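Iron-regulated ABC transporter siderophore-binding protein SirA (Staphylococcus aureus subsp. aureus, PDB 3MWF) binds the siderophore staphyloferrin B and, as the binding protein of an iron-regulated ABC transporter, probably delivers it for uptake into the cell. Local coordinates at residues A[64-69]-A[76-81]; A[138-143]-A[182-187]; A[164-169]-A[216-221]. All coordinates share one frame; numbering follows the deposited sequence.

Interaction 1 of 3, residues A[64-69]-A[76-81]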
loop_
_atom_site.group_PDB
_atom_site.type_symbol
_atom_site.label_atom_id
_atom_site.label_comp_id
_atom_site.label_asym_id
_atom_site.label_seq_id
_atom_site.Cartn_x
_atom_site.Cartn_y
_atom_site.Cartn_z
ATOM N N ASP A 64 -12.544 -18.535 -8.035
ATOM C CA ASP A 64 -13.311 -19.203 -6.969
ATOM C C ASP A 64 -13.205 -18.554 -5.584
ATOM O O ASP A 64 -13.943 -18.944 -4.673
ATOM C CB ASP A 64 -12.964 -20.705 -6.835
ATOM C CG ASP A 64 -13.220 -21.499 -8.105
ATOM O OD1 ASP A 64 -14.319 -21.380 -8.698
ATOM O OD2 ASP A 64 -12.308 -22.267 -8.486
ATOM N N THR A 65 -12.286 -17.599 -5.399
ATOM C CA THR A 65 -12.330 -16.766 -4.190
ATOM C C THR A 65 -13.639 -15.986 -4.162
ATOM O O THR A 65 -13.991 -15.290 -5.117
ATOM C CB THR A 65 -11.128 -15.778 -4.114
ATOM O OG1 THR A 65 -9.901 -16.509 -4.116
ATOM C CG2 THR A 65 -11.225 -14.891 -2.849
ATOM N N LYS A 66 -14.384 -16.099 -3.066
ATOM C CA LYS A 66 -15.644 -15.425 -2.933
ATOM C C LYS A 66 -15.398 -14.003 -2.434
ATOM O O LYS A 66 -14.556 -13.778 -1.556
ATOM C CB LYS A 66 -16.544 -16.195 -1.953
ATOM C CG LYS A 66 -17.697 -15.419 -1.337
ATOM C CD LYS A 66 -18.906 -15.397 -2.274
ATOM C CE LYS A 66 -19.967 -14.453 -1.766
ATOM N NZ LYS A 66 -21.166 -14.584 -2.644
ATOM N N ILE A 67 -16.155 -13.064 -2.970
ATOM C CA ILE A 67 -16.043 -11.664 -2.532
ATOM C C ILE A 67 -16.914 -11.479 -1.301
ATOM O O ILE A 67 -18.111 -11.780 -1.333
ATOM C CB ILE A 67 -16.409 -10.671 -3.678
ATOM C CG1 ILE A 67 -15.445 -10.848 -4.856
ATOM C CG2 ILE A 67 -16.467 -9.232 -3.149
ATOM C CD1 ILE A 67 -13.990 -10.584 -4.532
ATOM N N VAL A 68 -16.323 -10.990 -0.210
ATOM C CA VAL A 68 -17.078 -10.794 1.013
ATOM C C VAL A 68 -17.510 -9.351 1.260
ATOM O O VAL A 68 -17.995 -9.038 2.347
ATOM C CB VAL A 68 -16.350 -11.379 2.243
ATOM C CG1 VAL A 68 -16.080 -12.856 2.017
ATOM C CG2 VAL A 68 -15.013 -10.621 2.495
ATOM N N GLY A 69 -17.387 -8.484 0.261
ATOM C CA GLY A 69 -17.870 -7.114 0.395
ATOM C C GLY A 69 -16.763 -6.080 0.260
ATOM O O GLY A 69 -15.657 -6.398 -0.160
ATOM N N LEU A 76 -20.192 -9.627 7.202
ATOM C CA LEU A 76 -19.879 -10.702 8.143
ATOM C C LEU A 76 -20.639 -12.006 7.867
ATOM O O LEU A 76 -20.128 -13.103 8.132
ATOM C CB LEU A 76 -20.159 -10.245 9.583
ATOM C CG LEU A 76 -19.047 -9.587 10.403
ATOM C CD1 LEU A 76 -18.057 -8.750 9.587
ATOM C CD2 LEU A 76 -19.764 -8.741 11.493
ATOM N N GLU A 77 -21.866 -11.891 7.362
ATOM C CA GLU A 77 -22.608 -13.098 6.960
ATOM C C GLU A 77 -21.903 -13.865 5.843
ATOM O O GLU A 77 -21.777 -15.072 5.901
ATOM C CB GLU A 77 -24.041 -12.766 6.551
ATOM C CG GLU A 77 -24.876 -14.017 6.304
ATOM C CD GLU A 77 -26.223 -13.700 5.690
ATOM O OE1 GLU A 77 -26.634 -12.516 5.764
ATOM O OE2 GLU A 77 -26.857 -14.634 5.129
ATOM N N GLU A 78 -21.397 -13.159 4.835
ATOM C CA GLU A 78 -20.677 -13.834 3.768
ATOM C C GLU A 78 -19.377 -14.465 4.259
ATOM O O GLU A 78 -18.998 -15.522 3.789
ATOM C CB GLU A 78 -20.401 -12.855 2.624
ATOM C CG GLU A 78 -21.683 -12.303 1.994
ATOM C CD GLU A 78 -22.552 -13.406 1.378
ATOM O OE1 GLU A 78 -22.001 -14.368 0.812
ATOM O OE2 GLU A 78 -23.790 -13.320 1.486
ATOM N N ILE A 79 -18.676 -13.802 5.186
ATOM C CA ILE A 79 -17.476 -14.382 5.780
ATOM C C ILE A 79 -17.850 -15.685 6.516
ATOM O O ILE A 79 -17.226 -16.726 6.307
ATOM C CB ILE A 79 -16.822 -13.389 6.765
ATOM C CG1 ILE A 79 -16.412 -12.107 6.028
ATOM C CG2 ILE A 79 -15.617 -14.024 7.498
ATOM C CD1 ILE A 79 -15.876 -11.004 6.961
ATOM N N SER A 80 -18.897 -15.608 7.330
ATOM C CA SER A 80 -19.357 -16.768 8.107
ATOM C C SER A 80 -19.662 -17.978 7.213
ATOM O O SER A 80 -19.285 -19.109 7.542
ATOM C CB SER A 80 -20.604 -16.413 8.904
ATOM O OG SER A 80 -20.931 -17.509 9.746
ATOM N N LYS A 81 -20.332 -17.720 6.085
ATOM C CA LYS A 81 -20.728 -18.777 5.144
ATOM C C LYS A 81 -19.582 -19.532 4.511
ATOM O O LYS A 81 -19.750 -20.670 4.054
ATOM C CB LYS A 81 -21.660 -18.225 4.063
ATOM C CG LYS A 81 -23.049 -17.956 4.606
ATOM C CD LYS A 81 -24.054 -17.594 3.521
ATOM C CE LYS A 81 -24.113 -16.104 3.272
ATOM N NZ LYS A 81 -25.057 -15.752 2.159
#
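V68 and I79 make the apolar half of this contact: CB of V68 lies 3.9 Å from CG1 of I79, and the two side chains cross at about a right angle. Both are apolar and buried, which suits a strand and a helix pressed together, and the beta-branch of V68 also fits its place on a strand; V68 packs on both E78 CB and I79.

Toward solvent the chemistry turns ionic. K66 sends CE to 3.3 Å from OE1 of E78, and its NZ forms a salt bridge with the same oxygen at 3.6 Å, a distance at the loose end for such a pair. A bend at chi2 in each chain, of opposite sense (83° in K66, -61° in E78), raises both charged ends on the same side. The other carboxylate oxygen of E78 is taken by K81, whose NZ meets OE2 at 2.8 Å from above the carboxylate plane; E77 adds a long ion pair to K81. The glutamate thus separates two lysines whose like charges would otherwise probably disfavour their nearness.

Farther out, OD1 of N75 accepts a hydrogen bond from the backbone N of E78, V68 bonds through its backbone to A45 and N75, and L101 of helix 98-104 packs on I79. Strand 66-70 lies next to the antiparallel edge strand 73-74, and helix 76-81 follows directly and packs against 66-70, in a Rossmann-like lobe of a periplasmic binding protein.

Interaction 2 of 3, residues A[138-143]-A[182-187]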
loop_
_atom_site.group_PDB
_atom_site.type_symbol
_atom_site.label_atom_id
_atom_site.label_comp_id
_atom_site.label_asym_id
_atom_site.label_seq_id
_atom_site.Cartn_x
_atom_site.Cartn_y
_atom_site.Cartn_z
ATOM N N LYS A 138 13.376 -11.331 2.220
ATOM C CA LYS A 138 14.770 -11.308 1.742
ATOM C C LYS A 138 14.852 -10.829 0.283
ATOM O O LYS A 138 15.691 -9.996 -0.040
ATOM C CB LYS A 138 15.436 -12.690 1.914
ATOM C CG LYS A 138 16.888 -12.791 1.438
ATOM C CD LYS A 138 17.892 -12.263 2.469
ATOM C CE LYS A 138 18.380 -13.327 3.444
ATOM N NZ LYS A 138 17.401 -13.606 4.561
ATOM N N LYS A 139 13.978 -11.348 -0.581
ATOM C CA LYS A 139 13.905 -10.922 -1.971
ATOM C C LYS A 139 13.629 -9.410 -2.109
ATOM O O LYS A 139 14.207 -8.738 -2.972
ATOM C CB LYS A 139 12.828 -11.735 -2.712
ATOM C CG LYS A 139 12.785 -11.490 -4.197
ATOM C CD LYS A 139 12.345 -12.749 -4.991
ATOM C CE LYS A 139 10.993 -12.541 -5.683
ATOM N NZ LYS A 139 9.817 -12.596 -4.742
ATOM N N TYR A 140 12.726 -8.886 -1.275
ATOM C CA TYR A 140 12.459 -7.463 -1.299
ATOM C C TYR A 140 13.687 -6.658 -0.845
ATOM O O TYR A 140 14.071 -5.682 -1.492
ATOM C CB TYR A 140 11.214 -7.109 -0.455
ATOM C CG TYR A 140 11.011 -5.610 -0.273
ATOM C CD1 TYR A 140 10.397 -4.835 -1.259
ATOM C CD2 TYR A 140 11.413 -4.984 0.904
ATOM C CE1 TYR A 140 10.239 -3.451 -1.090
ATOM C CE2 TYR A 140 11.248 -3.628 1.080
ATOM C CZ TYR A 140 10.649 -2.877 0.102
ATOM O OH TYR A 140 10.489 -1.534 0.316
ATOM N N ASP A 141 14.288 -7.080 0.256
ATOM C CA ASP A 141 15.472 -6.410 0.804
ATOM C C ASP A 141 16.614 -6.379 -0.205
ATOM O O ASP A 141 17.282 -5.344 -0.369
ATOM C CB ASP A 141 15.929 -7.101 2.082
ATOM C CG ASP A 141 15.047 -6.794 3.269
ATOM O OD1 ASP A 141 14.193 -5.859 3.211
ATOM O OD2 ASP A 141 15.218 -7.494 4.290
ATOM N N ASP A 142 16.807 -7.498 -0.913
ATOM C CA ASP A 142 17.795 -7.556 -1.985
ATOM C C ASP A 142 17.528 -6.544 -3.083
ATOM O O ASP A 142 18.438 -5.867 -3.543
ATOM C CB ASP A 142 17.905 -8.970 -2.566
ATOM C CG ASP A 142 18.578 -9.937 -1.613
ATOM O OD1 ASP A 142 19.251 -9.501 -0.649
ATOM O OD2 ASP A 142 18.428 -11.155 -1.822
ATOM N N LYS A 143 16.257 -6.427 -3.480
ATOM C CA LYS A 143 15.872 -5.518 -4.532
ATOM C C LYS A 143 16.076 -4.071 -4.090
ATOM O O LYS A 143 16.509 -3.226 -4.886
ATOM C CB LYS A 143 14.422 -5.764 -4.957
ATOM C CG LYS A 143 14.132 -5.197 -6.303
ATOM C CD LYS A 143 12.825 -5.734 -6.896
ATOM C CE LYS A 143 12.460 -4.983 -8.161
ATOM N NZ LYS A 143 13.254 -5.454 -9.321
ATOM N N GLY A 182 5.034 5.887 0.224
ATOM C CA GLY A 182 5.977 6.682 1.040
ATOM C C GLY A 182 6.944 5.851 1.880
ATOM O O GLY A 182 8.144 6.190 2.002
ATOM N N GLU A 183 6.450 4.766 2.470
ATOM C CA GLU A 183 7.349 3.874 3.201
ATOM C C GLU A 183 8.343 3.134 2.303
ATOM O O GLU A 183 9.499 2.957 2.695
ATOM C CB GLU A 183 6.593 2.874 4.072
ATOM C CG GLU A 183 5.819 3.567 5.223
ATOM C CD GLU A 183 5.464 2.609 6.350
ATOM O OE1 GLU A 183 5.798 1.415 6.320
ATOM O OE2 GLU A 183 4.858 3.062 7.325
ATOM N N ILE A 184 7.895 2.690 1.122
ATOM C CA ILE A 184 8.797 2.039 0.174
ATOM C C ILE A 184 9.880 3.004 -0.306
ATOM O O ILE A 184 11.061 2.650 -0.309
ATOM C CB ILE A 184 8.019 1.418 -0.989
ATOM C CG1 ILE A 184 7.238 0.211 -0.448
ATOM C CG2 ILE A 184 8.995 0.931 -2.103
ATOM C CD1 ILE A 184 6.103 -0.243 -1.393
ATOM N N LEU A 185 9.493 4.228 -0.662
ATOM C CA LEU A 185 10.509 5.208 -1.057
ATOM C C LEU A 185 11.507 5.424 0.080
ATOM O O LEU A 185 12.709 5.602 -0.184
ATOM C CB LEU A 185 9.909 6.543 -1.508
ATOM C CG LEU A 185 9.015 6.507 -2.741
ATOM C CD1 LEU A 185 8.624 7.920 -3.114
ATOM C CD2 LEU A 185 9.689 5.758 -3.906
ATOM N N ASN A 186 11.013 5.486 1.316
ATOM C CA ASN A 186 11.908 5.608 2.470
ATOM C C ASN A 186 12.906 4.409 2.538
ATOM O O ASN A 186 14.115 4.592 2.762
ATOM C CB ASN A 186 11.110 5.716 3.787
ATOM C CG ASN A 186 11.981 6.209 4.945
ATOM O OD1 ASN A 186 12.433 5.428 5.801
ATOM N ND2 ASN A 186 12.240 7.487 4.955
ATOM N N ASP A 187 12.413 3.196 2.306
ATOM C CA ASP A 187 13.287 2.021 2.253
ATOM C C ASP A 187 14.371 2.174 1.191
ATOM O O ASP A 187 15.528 1.765 1.392
ATOM C CB ASP A 187 12.469 0.761 1.915
ATOM C CG ASP A 187 11.658 0.228 3.085
ATOM O OD1 ASP A 187 11.845 0.634 4.253
ATOM O OD2 ASP A 187 10.829 -0.658 2.832
#
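Y140 reaches out of helix 130-155 and touches helix 179-187 with its hydroxyl. The side chain leaves the helix at CB with CG anti to the backbone N (chi1 171°), a torsion that carries the ring away from its own helix and straight toward the partner. S280 and I284 of helix 277-290 also pack on the side chain, while F116 meets the ring edge-to-face. Contact with the partner segment begins at the far end. CE2 and CZ both lie 3.5 Å from OD2 of D187, which approaches in the ring plane, at the edge.

At the tip, OH donates a hydrogen bond to OD2 of D187, 2.7 Å long. The carboxylate receives it on its anti lone pair, the one turned away from OD1, and its plane stands 64° from that of the ring. The same OD2 also forms a salt bridge with K117 of helix 116-127, so one carboxylate oxygen serves a neutral donor and a cation together; the lysine probably helps keep the aspartate ionised. Beside this polar link, CG1 and CG2 of I184 each come to 3.8 Å from OH of Y140, covering the hydroxyl with branched hydrocarbon. Tyrosine suits the place because it is long enough to span the gap between two helices, apolar along its length and polar only where the aspartate waits.

Around the contact, I184 also packs on F116, and L185, directed away from Y140, lies on A163 and V165 of strand 163-168. Helix 179-187 is thereby held between that strand and the long helix 130-155, with helices 116-127 and 277-290 completing the surroundings of the tyrosine.

Interaction 3 of 3, residues A[164-169]-A[216-221]. With SE8 (5-[(2-{[(3S)-5-{[(2S)-2-amino-2-carboxyethyl]amino}-3-carboxy-3-hydroxy-5-oxopentanoyl]amino}ethyl)amino]-2,5-dioxopentanoic acid), chain C.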
loop_
_atom_site.group_PDB
_atom_site.type_symbol
_atom_site.label_atom_id
_atom_site.label_comp_id
_atom_site.label_asym_id
_atom_site.label_seq_id
_atom_site.Cartn_x
_atom_site.Cartn_y
_atom_site.Cartn_z
ATOM N N SER A 164 8.456 13.244 -3.170
ATOM C CA SER A 164 7.095 13.257 -2.568
ATOM C C SER A 164 6.172 12.506 -3.504
ATOM O O SER A 164 6.425 12.445 -4.706
ATOM C CB SER A 164 6.587 14.669 -2.306
ATOM O OG SER A 164 6.386 15.416 -3.501
ATOM N N VAL A 165 5.125 11.928 -2.923
ATOM C CA VAL A 165 4.103 11.203 -3.663
ATOM C C VAL A 165 2.813 11.995 -3.458
ATOM O O VAL A 165 2.288 12.092 -2.332
ATOM C CB VAL A 165 3.959 9.756 -3.120
ATOM C CG1 VAL A 165 2.826 9.016 -3.883
ATOM C CG2 VAL A 165 5.298 9.021 -3.279
ATOM N N VAL A 166 2.347 12.615 -4.532
ATOM C CA VAL A 166 1.184 13.525 -4.481
ATOM C C VAL A 166 0.032 12.813 -5.157
ATOM O O VAL A 166 0.181 12.334 -6.299
ATOM C CB VAL A 166 1.490 14.845 -5.211
ATOM C CG1 VAL A 166 0.252 15.735 -5.313
ATOM C CG2 VAL A 166 2.658 15.597 -4.475
ATOM N N ASN A 167 -1.097 12.764 -4.455
ATOM C CA ASN A 167 -2.299 12.050 -4.944
ATOM C C ASN A 167 -3.434 13.032 -5.100
ATOM O O ASN A 167 -3.939 13.615 -4.112
ATOM C CB ASN A 167 -2.627 10.937 -3.932
ATOM C CG ASN A 167 -4.072 10.407 -4.004
ATOM O OD1 ASN A 167 -4.678 10.172 -2.952
ATOM N ND2 ASN A 167 -4.622 10.214 -5.215
ATOM N N PHE A 168 -3.855 13.238 -6.351
ATOM C CA PHE A 168 -5.021 14.083 -6.586
ATOM C C PHE A 168 -6.289 13.245 -6.420
ATOM O O PHE A 168 -6.393 12.150 -7.007
ATOM C CB PHE A 168 -4.962 14.723 -7.968
ATOM C CG PHE A 168 -3.803 15.658 -8.114
ATOM C CD1 PHE A 168 -3.732 16.777 -7.294
ATOM C CD2 PHE A 168 -2.777 15.396 -9.009
ATOM C CE1 PHE A 168 -2.664 17.650 -7.372
ATOM C CE2 PHE A 168 -1.684 16.292 -9.114
ATOM C CZ PHE A 168 -1.630 17.413 -8.275
ATOM N N ARG A 169 -7.208 13.739 -5.591
ATOM C CA ARG A 169 -8.495 13.040 -5.352
ATOM C C ARG A 169 -9.608 13.910 -5.899
ATOM O O ARG A 169 -9.346 14.942 -6.505
ATOM C CB ARG A 169 -8.700 12.781 -3.867
ATOM C CG ARG A 169 -7.610 11.888 -3.243
ATOM C CD ARG A 169 -8.236 10.805 -2.315
ATOM N NE ARG A 169 -7.313 9.683 -2.264
ATOM C CZ ARG A 169 -7.637 8.419 -2.150
ATOM N NH1 ARG A 169 -8.925 8.004 -2.073
ATOM N NH2 ARG A 169 -6.648 7.557 -2.126
ATOM N N PRO A 216 3.558 23.975 -1.142
ATOM C CA PRO A 216 4.979 23.878 -0.795
ATOM C C PRO A 216 5.407 22.686 0.055
ATOM O O PRO A 216 6.575 22.312 0.016
ATOM C CB PRO A 216 5.237 25.207 -0.068
ATOM C CG PRO A 216 4.330 26.159 -0.810
ATOM C CD PRO A 216 3.059 25.356 -0.979
ATOM N N LEU A 217 4.485 22.104 0.836
ATOM C CA LEU A 217 4.785 20.917 1.613
ATOM C C LEU A 217 5.204 19.726 0.730
ATOM O O LEU A 217 5.877 18.801 1.210
ATOM C CB LEU A 217 3.601 20.557 2.544
ATOM C CG LEU A 217 3.788 19.469 3.610
ATOM C CD1 LEU A 217 4.919 19.854 4.581
ATOM C CD2 LEU A 217 2.464 19.213 4.394
ATOM N N MET A 218 4.803 19.767 -0.541
ATOM C CA MET A 218 5.121 18.732 -1.513
ATOM C C MET A 218 6.541 18.829 -2.045
ATOM O O MET A 218 6.980 17.963 -2.814
ATOM C CB MET A 218 4.181 18.895 -2.728
ATOM C CG MET A 218 2.717 18.745 -2.356
ATOM S SD MET A 218 1.756 19.134 -3.838
ATOM C CE MET A 218 0.130 18.958 -3.141
ATOM N N ASN A 219 7.262 19.907 -1.707
ATOM C CA ASN A 219 8.530 20.146 -2.404
ATOM C C ASN A 219 9.495 18.963 -2.323
ATOM O O ASN A 219 9.629 18.329 -1.284
ATOM C CB ASN A 219 9.229 21.422 -1.900
ATOM C CG ASN A 219 10.243 21.933 -2.915
ATOM O OD1 ASN A 219 10.055 21.769 -4.141
ATOM N ND2 ASN A 219 11.342 22.503 -2.423
ATOM N N ALA A 220 10.163 18.671 -3.441
ATOM C CA ALA A 220 11.019 17.515 -3.580
ATOM C C ALA A 220 11.852 17.694 -4.837
ATOM O O ALA A 220 11.528 18.531 -5.691
ATOM C CB ALA A 220 10.166 16.242 -3.703
ATOM N N ASP A 221 12.935 16.934 -4.935
ATOM C CA ASP A 221 13.714 16.837 -6.190
ATOM C C ASP A 221 12.986 16.068 -7.302
ATOM O O ASP A 221 13.191 16.345 -8.483
ATOM C CB ASP A 221 15.053 16.189 -5.914
ATOM C CG ASP A 221 15.829 16.932 -4.845
ATOM O OD1 ASP A 221 15.872 18.177 -4.903
ATOM O OD2 ASP A 221 16.340 16.257 -3.945
HETATM C C1 SE8 C . -11.442 4.526 1.895
HETATM C C2 SE8 C . -11.149 5.371 0.686
HETATM C C3 SE8 C . -10.865 4.498 -0.526
HETATM N N4 SE8 C . -9.637 3.721 -0.391
HETATM C C5 SE8 C . -8.482 4.152 -0.856
HETATM C C6 SE8 C . -7.262 3.336 -0.507
HETATM C C7 SE8 C . -6.728 3.718 0.873
HETATM C C8 SE8 C . -5.601 2.734 1.238
HETATM C C9 SE8 C . -4.813 3.112 2.490
HETATM N N10 SE8 C . -5.471 3.695 3.490
HETATM C C11 SE8 C . -4.747 4.028 4.695
HETATM C C12 SE8 C . -5.317 3.288 5.893
HETATM N N13 SE8 C . -4.941 3.911 7.155
HETATM C C14 SE8 C . -5.594 4.975 7.711
HETATM C C15 SE8 C . -6.986 5.308 7.262
HETATM C C16 SE8 C . -6.746 6.072 5.984
HETATM C C17 SE8 C . -7.799 5.930 4.929
HETATM C C18 SE8 C . -8.345 7.203 4.485
HETATM O O19 SE8 C . -12.561 3.953 1.967
HETATM O O20 SE8 C . -10.585 4.472 2.799
HETATM N N21 SE8 C . -10.000 6.248 0.982
HETATM O O22 SE8 C . -8.350 5.154 -1.531
HETATM C C23 SE8 C . -6.259 5.162 0.872
HETATM O O24 SE8 C . -5.167 5.456 0.326
HETATM O O25 SE8 C . -6.960 6.043 1.432
HETATM O O26 SE8 C . -7.810 3.652 1.820
HETATM O O27 SE8 C . -3.615 2.856 2.547
HETATM O O28 SE8 C . -5.082 5.698 8.546
HETATM O O29 SE8 C . -8.073 4.857 4.383
HETATM O O30 SE8 C . -8.823 7.265 3.357
HETATM O O31 SE8 C . -8.280 8.213 5.231
#
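The guanidinium of R169 is engaged at its edge, in plane, by two oxygens: O22 of the bound SE8 and OD1 of N167. NH1 and NH2 each donate to O22 at 3.0 Å, with N-H...O angles of 145° and 144°, a forked grip on one amide oxygen. From its other edge, NE donates to OD1 of N167 at 2.8 Å, on a lone pair in the carbonyl plane, which fixes the rotation of the arginine. N167 is itself held by ND2 bonds to V226 O and S228 O. On the F168 ring, CG1 of V166 lies over one face, offset toward the rim.

Across the segments, OG of S164 donates to O of M218 at 2.7 Å. Its chi1 of 65° turns the small hydroxyl to that carbonyl, while CB of A220 packs 3.5 Å from N of S164. The unbranched, flexible M218 lies across V166: SD rests 3.7 Å from CG2 of V166, and CE reaches CG1.

Strand 163-168 therefore joins the loop before its parallel neighbour 222-227 at one end and enters the siderophore pocket at the other, where Y176, R174, R93 and N272 also bond SE8, as befits a receptor for a carboxylate-rich ligand.

Overall arrangement
Interaction 1 lies on the opposite side of the chain's centre from interactions 2 and 3, about 32 and 38 Å from them between centres, and belongs to the six-stranded mixed sheet. It is partly buried, and its charged pairs face outward over an apolar pair. Interactions 2 and 3 are buried and each relies on one short hydroxyl hydrogen bond, to a carboxylate in one and to a backbone carbonyl in the other. These two touch directly, CD1 of L185 lying 3.5 Å from CG2 of V165, so that helix 179-187 and strand 163-168 share packing. Of the three, interaction 3 alone contains a residue of the siderophore pocket.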